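Local coordinates for PUA domain-containing protein (Archaeoglobus fulgidus DSM 4304, PDB 2Q07) that probably binds RNA and takes part in the biosynthesis of archaeosine in tRNA, at residues T31-P36 with V56-N61; V117-G122 with V140-K145. All blocks are in the same frame, centred on the assembly; numbering follows the deposited sequence.

Contact 1: T31-P36 with V56-N61; sequences TVLLLP and VKVNVN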
loop_
_atom_site.group_PDB
_atom_site.type_symbol
_atom_site.label_atom_id
_atom_site.label_comp_id
_atom_site.label_asym_id
_atom_site.label_seq_id
_atom_site.Cartn_x
_atom_site.Cartn_y
_atom_site.Cartn_z
ATOM N N THR A 31 7.994 3.251 -17.069
ATOM C CA THR A 31 7.664 4.668 -16.974
ATOM C C THR A 31 6.811 4.919 -15.732
ATOM O O THR A 31 5.967 4.102 -15.378
ATOM C CB THR A 31 6.884 5.141 -18.230
ATOM O OG1 THR A 31 7.737 5.044 -19.375
ATOM C CG2 THR A 31 6.419 6.585 -18.079
ATOM N N VAL A 32 7.047 6.038 -15.054
ATOM C CA VAL A 32 6.250 6.368 -13.879
ATOM C C VAL A 32 5.647 7.763 -14.021
ATOM O O VAL A 32 6.343 8.725 -14.358
ATOM C CB VAL A 32 7.073 6.308 -12.570
ATOM C CG1 VAL A 32 8.221 7.316 -12.611
ATOM C CG2 VAL A 32 6.165 6.596 -11.380
ATOM N N LEU A 33 4.349 7.856 -13.765
ATOM C CA LEU A 33 3.617 9.111 -13.839
ATOM C C LEU A 33 3.510 9.761 -12.452
ATOM O O LEU A 33 3.040 9.128 -11.496
ATOM C CB LEU A 33 2.215 8.838 -14.390
ATOM C CG LEU A 33 1.253 10.013 -14.474
ATOM C CD1 LEU A 33 1.825 11.068 -15.403
ATOM C CD2 LEU A 33 -0.103 9.510 -14.968
ATOM N N LEU A 34 3.951 11.011 -12.332
ATOM C CA LEU A 34 3.864 11.722 -11.059
ATOM C C LEU A 34 2.619 12.611 -11.088
ATOM O O LEU A 34 2.372 13.331 -12.066
ATOM C CB LEU A 34 5.127 12.564 -10.815
ATOM C CG LEU A 34 6.471 11.835 -10.953
ATOM C CD1 LEU A 34 7.607 12.778 -10.580
ATOM C CD2 LEU A 34 6.487 10.598 -10.062
ATOM N N LEU A 35 1.844 12.558 -10.006
ATOM C CA LEU A 35 0.604 13.300 -9.895
ATOM C C LEU A 35 0.471 14.079 -8.587
ATOM O O LEU A 35 1.100 13.755 -7.585
ATOM C CB LEU A 35 -0.575 12.333 -10.025
ATOM C CG LEU A 35 -0.635 11.549 -11.333
ATOM C CD1 LEU A 35 -1.619 10.401 -11.205
ATOM C CD2 LEU A 35 -1.022 12.500 -12.457
ATOM N N PRO A 36 -0.377 15.114 -8.581
ATOM C CA PRO A 36 -0.542 15.895 -7.354
ATOM C C PRO A 36 -1.503 15.202 -6.390
ATOM O O PRO A 36 -2.409 14.480 -6.815
ATOM C CB PRO A 36 -1.097 17.209 -7.876
ATOM C CG PRO A 36 -2.027 16.739 -8.947
ATOM C CD PRO A 36 -1.225 15.651 -9.662
ATOM N N VAL A 56 -7.345 9.929 -20.497
ATOM C CA VAL A 56 -6.160 9.224 -20.968
ATOM C C VAL A 56 -5.990 7.865 -20.282
ATOM O O VAL A 56 -6.046 7.763 -19.052
ATOM C CB VAL A 56 -4.888 10.087 -20.746
ATOM C CG1 VAL A 56 -4.714 10.392 -19.277
ATOM C CG2 VAL A 56 -3.676 9.381 -21.292
ATOM N N LYS A 57 -5.793 6.819 -21.079
ATOM C CA LYS A 57 -5.613 5.484 -20.517
ATOM C C LYS A 57 -4.238 5.424 -19.868
ATOM O O LYS A 57 -3.209 5.581 -20.530
ATOM C CB LYS A 57 -5.732 4.414 -21.600
ATOM C CG LYS A 57 -5.888 3.014 -21.044
ATOM C CD LYS A 57 -6.248 2.003 -22.123
ATOM C CE LYS A 57 -6.531 0.637 -21.500
ATOM N NZ LYS A 57 -7.093 -0.328 -22.490
ATOM N N VAL A 58 -4.230 5.202 -18.560
ATOM C CA VAL A 58 -2.991 5.153 -17.799
ATOM C C VAL A 58 -2.484 3.720 -17.624
ATOM O O VAL A 58 -3.053 2.946 -16.861
ATOM C CB VAL A 58 -3.203 5.815 -16.417
ATOM C CG1 VAL A 58 -1.939 5.738 -15.594
ATOM C CG2 VAL A 58 -3.645 7.269 -16.609
ATOM N N ASN A 59 -1.411 3.382 -18.337
ATOM C CA ASN A 59 -0.818 2.049 -18.258
ATOM C C ASN A 59 0.621 2.061 -17.768
ATOM O O ASN A 59 1.417 1.191 -18.123
ATOM C CB ASN A 59 -0.873 1.331 -19.608
ATOM C CG ASN A 59 -2.254 0.816 -19.934
ATOM O OD1 ASN A 59 -2.998 0.408 -19.047
ATOM N ND2 ASN A 59 -2.598 0.815 -21.214
ATOM N N VAL A 60 0.953 3.064 -16.969
ATOM C CA VAL A 60 2.280 3.157 -16.391
ATOM C C VAL A 60 2.077 3.321 -14.894
ATOM O O VAL A 60 0.966 3.599 -14.447
ATOM C CB VAL A 60 3.060 4.352 -16.949
ATOM C CG1 VAL A 60 3.231 4.196 -18.467
ATOM C CG2 VAL A 60 2.338 5.649 -16.606
ATOM N N ASN A 61 3.144 3.133 -14.126
ATOM C CA ASN A 61 3.080 3.261 -12.673
ATOM C C ASN A 61 2.803 4.701 -12.279
ATOM O O ASN A 61 3.143 5.630 -13.020
ATOM C CB ASN A 61 4.397 2.789 -12.057
ATOM C CG ASN A 61 4.435 1.288 -11.857
ATOM O OD1 ASN A 61 3.899 0.773 -10.869
ATOM N ND2 ASN A 61 5.052 0.571 -12.799
#
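Asn61 lies beside Val32 in parallel register, CA to CA 4.6 Å, where the chain arriving through residues 56-60 joins strand 31-36. Its backbone bonds to the residues flanking Val32: Asn61 N gives a bent hydrogen bond to Thr31 O (3.2 Å, 136° at the hydrogen), and Asn61 O takes a short, nearly straight one from Leu33 N (2.6 Å, 175°). Each donor lies in the plane of the carbonyl it meets. The same Asn61 O also receives a CA-H...O contact from Val32 CA at 3.3 Å.

Val60 fills the angle beside this ladder with both branches. CG1, anti to its own carbonyl carbon (chi1 -61°), crosses obliquely over Thr31 and meets Thr31 CB at 3.8 Å; CG2, wedged between backbone N and carbonyl carbon, rests against Leu33 CB at 3.9 Å. A beta-branched residue suits the site because two methyls leave one CB and cover two neighbours at once. An alanine here would lose both methyls and would probably leave Thr31 CB and Leu33 CB less well covered. Leu33, with CG anti to its backbone N, carries CD2 out to Val58 CG1, a looser touch at 4.2 Å, while Arg53 of helix 47-55 touches Val58 too. Val32 turns to the same face of the sheet as Asn61, where Val116 and Ile63 also meet it.

Strand 31-36, helix 47-55 and strand 61-65 make a beta-alpha-beta unit with neighbouring parallel strands, and this contact is where its second strand begins, within a domain that is probably UDG-like.

Contact 2: V117-G122 with V140-K145; sequences VAHVTG and VYTAEK
Strands 115-118 and 138-141 run parallel here, Val117 beside Val140 and Ala118 beside Tyr141, and their continuations stay together, the end-to-end directions only 25° apart. Ala118 N donates to Val140 O at 2.9 Å, nearly along the C=O axis, whereas the next rung, Thr142 N to Ala118 O, is long and weak at 3.4 Å. Beyond this weak rung a water bridges the two segments, accepting from Ala143 N at 2.7 Å and donating to Ala118 O.

On the face carrying Val117 and Val140, CG2 meets CG2 at 3.8 Å as the two valines cross obliquely. On the other face Ala118 CB approaches Tyr141 CD2 obliquely; so small a side chain leaves room for the ring, whose OH bonds to Glu132 and which makes a cation-pi contact with Arg125.

His119, the centre of an inverse gamma turn, swings its ring across to the second segment, CG anti to the backbone N (chi1 -158°). ND1 and Thr142 OG1 share a nearly straight hydrogen bond of 2.7 Å at the ring's edge, and NE2 bonds to Val147 O, so both nitrogens are engaged and the ring's rotation is fixed. Ala143 CB sits over one face, 4.0 Å from the centroid, as a CH-pi contact, and also meets Thr121 CG2 at 3.8 Å. The small methyl fits between the ring face and Thr121 CG2, touching both.

The two parallel strands belong to a beta-alpha-beta unit, strand 115-118, helix 123-132 and strand 138-141, and their direct pairing weakens at their C-terminal ends, shortly before Gly122 takes the helix N-cap position.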
loop_
_atom_site.group_PDB
_atom_site.type_symbol
_atom_site.label_atom_id
_atom_site.label_comp_id
_atom_site.label_asym_id
_atom_site.label_seq_id
_atom_site.Cartn_x
_atom_site.Cartn_y
_atom_site.Cartn_z
ATOM N N VAL A 117 7.446 10.932 -15.884
ATOM C CA VAL A 117 6.579 11.956 -16.440
ATOM C C VAL A 117 5.962 12.734 -15.283
ATOM O O VAL A 117 5.072 12.231 -14.585
ATOM C CB VAL A 117 5.422 11.361 -17.276
ATOM C CG1 VAL A 117 4.619 12.484 -17.872
ATOM C CG2 VAL A 117 5.959 10.451 -18.352
ATOM N N ALA A 118 6.431 13.958 -15.084
ATOM C CA ALA A 118 5.936 14.799 -14.003
ATOM C C ALA A 118 4.694 15.595 -14.402
ATOM O O ALA A 118 4.804 16.675 -14.973
ATOM C CB ALA A 118 7.035 15.748 -13.548
ATOM N N HIS A 119 3.513 15.070 -14.095
ATOM C CA HIS A 119 2.290 15.777 -14.436
ATOM C C HIS A 119 1.819 16.566 -13.229
ATOM O O HIS A 119 0.793 16.258 -12.621
ATOM C CB HIS A 119 1.195 14.814 -14.875
ATOM C CG HIS A 119 0.141 15.462 -15.713
ATOM N ND1 HIS A 119 0.375 15.883 -17.006
ATOM C CD2 HIS A 119 -1.135 15.809 -15.432
ATOM C CE1 HIS A 119 -0.712 16.461 -17.484
ATOM N NE2 HIS A 119 -1.642 16.431 -16.548
ATOM N N VAL A 120 2.580 17.597 -12.898
ATOM C CA VAL A 120 2.291 18.432 -11.744
ATOM C C VAL A 120 2.753 19.851 -12.028
ATOM O O VAL A 120 3.525 20.084 -12.962
ATOM C CB VAL A 120 3.045 17.914 -10.507
ATOM C CG1 VAL A 120 2.490 16.577 -10.070
ATOM C CG2 VAL A 120 4.520 17.769 -10.840
ATOM N N THR A 121 2.302 20.794 -11.208
ATOM C CA THR A 121 2.670 22.190 -11.395
ATOM C C THR A 121 3.088 22.868 -10.099
ATOM O O THR A 121 2.945 22.303 -9.018
ATOM C CB THR A 121 1.497 22.996 -12.000
ATOM O OG1 THR A 121 0.359 22.893 -11.136
ATOM C CG2 THR A 121 1.132 22.464 -13.388
ATOM N N GLY A 122 3.601 24.090 -10.227
ATOM C CA GLY A 122 4.023 24.862 -9.069
ATOM C C GLY A 122 4.965 24.151 -8.115
ATOM O O GLY A 122 5.897 23.465 -8.534
ATOM N N VAL A 140 10.451 14.329 -17.909
ATOM C CA VAL A 140 9.699 15.216 -18.785
ATOM C C VAL A 140 8.544 15.856 -18.021
ATOM O O VAL A 140 7.916 15.211 -17.184
ATOM C CB VAL A 140 9.125 14.433 -19.988
ATOM C CG1 VAL A 140 10.270 13.856 -20.828
ATOM C CG2 VAL A 140 8.227 13.305 -19.488
ATOM N N TYR A 141 8.267 17.125 -18.308
ATOM C CA TYR A 141 7.175 17.834 -17.648
ATOM C C TYR A 141 6.039 18.033 -18.649
ATOM O O TYR A 141 6.248 18.556 -19.739
ATOM C CB TYR A 141 7.676 19.170 -17.102
ATOM C CG TYR A 141 8.808 19.007 -16.114
ATOM C CD1 TYR A 141 10.111 18.782 -16.557
ATOM C CD2 TYR A 141 8.565 18.994 -14.738
ATOM C CE1 TYR A 141 11.142 18.541 -15.666
ATOM C CE2 TYR A 141 9.594 18.752 -13.833
ATOM C CZ TYR A 141 10.878 18.524 -14.302
ATOM O OH TYR A 141 11.897 18.259 -13.418
ATOM N N THR A 142 4.838 17.613 -18.275
ATOM C CA THR A 142 3.694 17.692 -19.179
ATOM C C THR A 142 2.589 18.665 -18.785
ATOM O O THR A 142 1.603 18.813 -19.508
ATOM C CB THR A 142 3.063 16.295 -19.354
ATOM O OG1 THR A 142 2.832 15.713 -18.064
ATOM C CG2 THR A 142 3.991 15.380 -20.154
ATOM N N ALA A 143 2.748 19.333 -17.650
ATOM C CA ALA A 143 1.726 20.257 -17.188
ATOM C C ALA A 143 2.241 21.656 -16.844
ATOM O O ALA A 143 3.220 21.820 -16.115
ATOM C CB ALA A 143 1.015 19.661 -15.985
ATOM N N GLU A 144 1.570 22.662 -17.388
ATOM C CA GLU A 144 1.913 24.053 -17.123
ATOM C C GLU A 144 0.607 24.792 -16.840
ATOM O O GLU A 144 -0.195 25.016 -17.746
ATOM C CB GLU A 144 2.632 24.681 -18.328
ATOM C CG GLU A 144 1.810 24.764 -19.604
ATOM C CD GLU A 144 2.539 25.496 -20.722
ATOM O OE1 GLU A 144 1.925 25.743 -21.782
ATOM O OE2 GLU A 144 3.732 25.825 -20.542
ATOM N N LYS A 145 0.392 25.143 -15.576
ATOM C CA LYS A 145 -0.812 25.855 -15.140
ATOM C C LYS A 145 -1.951 24.939 -14.710
ATOM O O LYS A 145 -2.453 25.054 -13.597
ATOM C CB LYS A 145 -1.352 26.783 -16.238
ATOM C CG LYS A 145 -0.422 27.902 -16.676
ATOM C CD LYS A 145 -1.098 28.760 -17.743
ATOM C CE LYS A 145 -0.220 29.915 -18.187
ATOM N NZ LYS A 145 -0.929 30.782 -19.170
HETATM O O HOH W 1 4.500 19.220 -15.619
#

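Contact 1 closes before contact 2 opens along the chain, and their centres lie about 12 Å apart in one five-stranded mixed sheet, with strand order 70-72, 61-65, 31-36, 115-118, 138-141. Strands 31-36 and 115-118 are direct neighbours, so the contacts touch: Val32 O with Val117 N and Leu34 N with Val117 O are probable hydrogen bonds, and Leu33 CD1 packs on Val117 O. From the central strand 31-36 the chain thus builds outward, contact 1 toward 61-65 and contact 2 toward the outermost strand 138-141. With the bonds between them, they join four parallel strands of a domain that is probably UDG-like; the protein also carries a PUA domain, a type that commonly binds RNA.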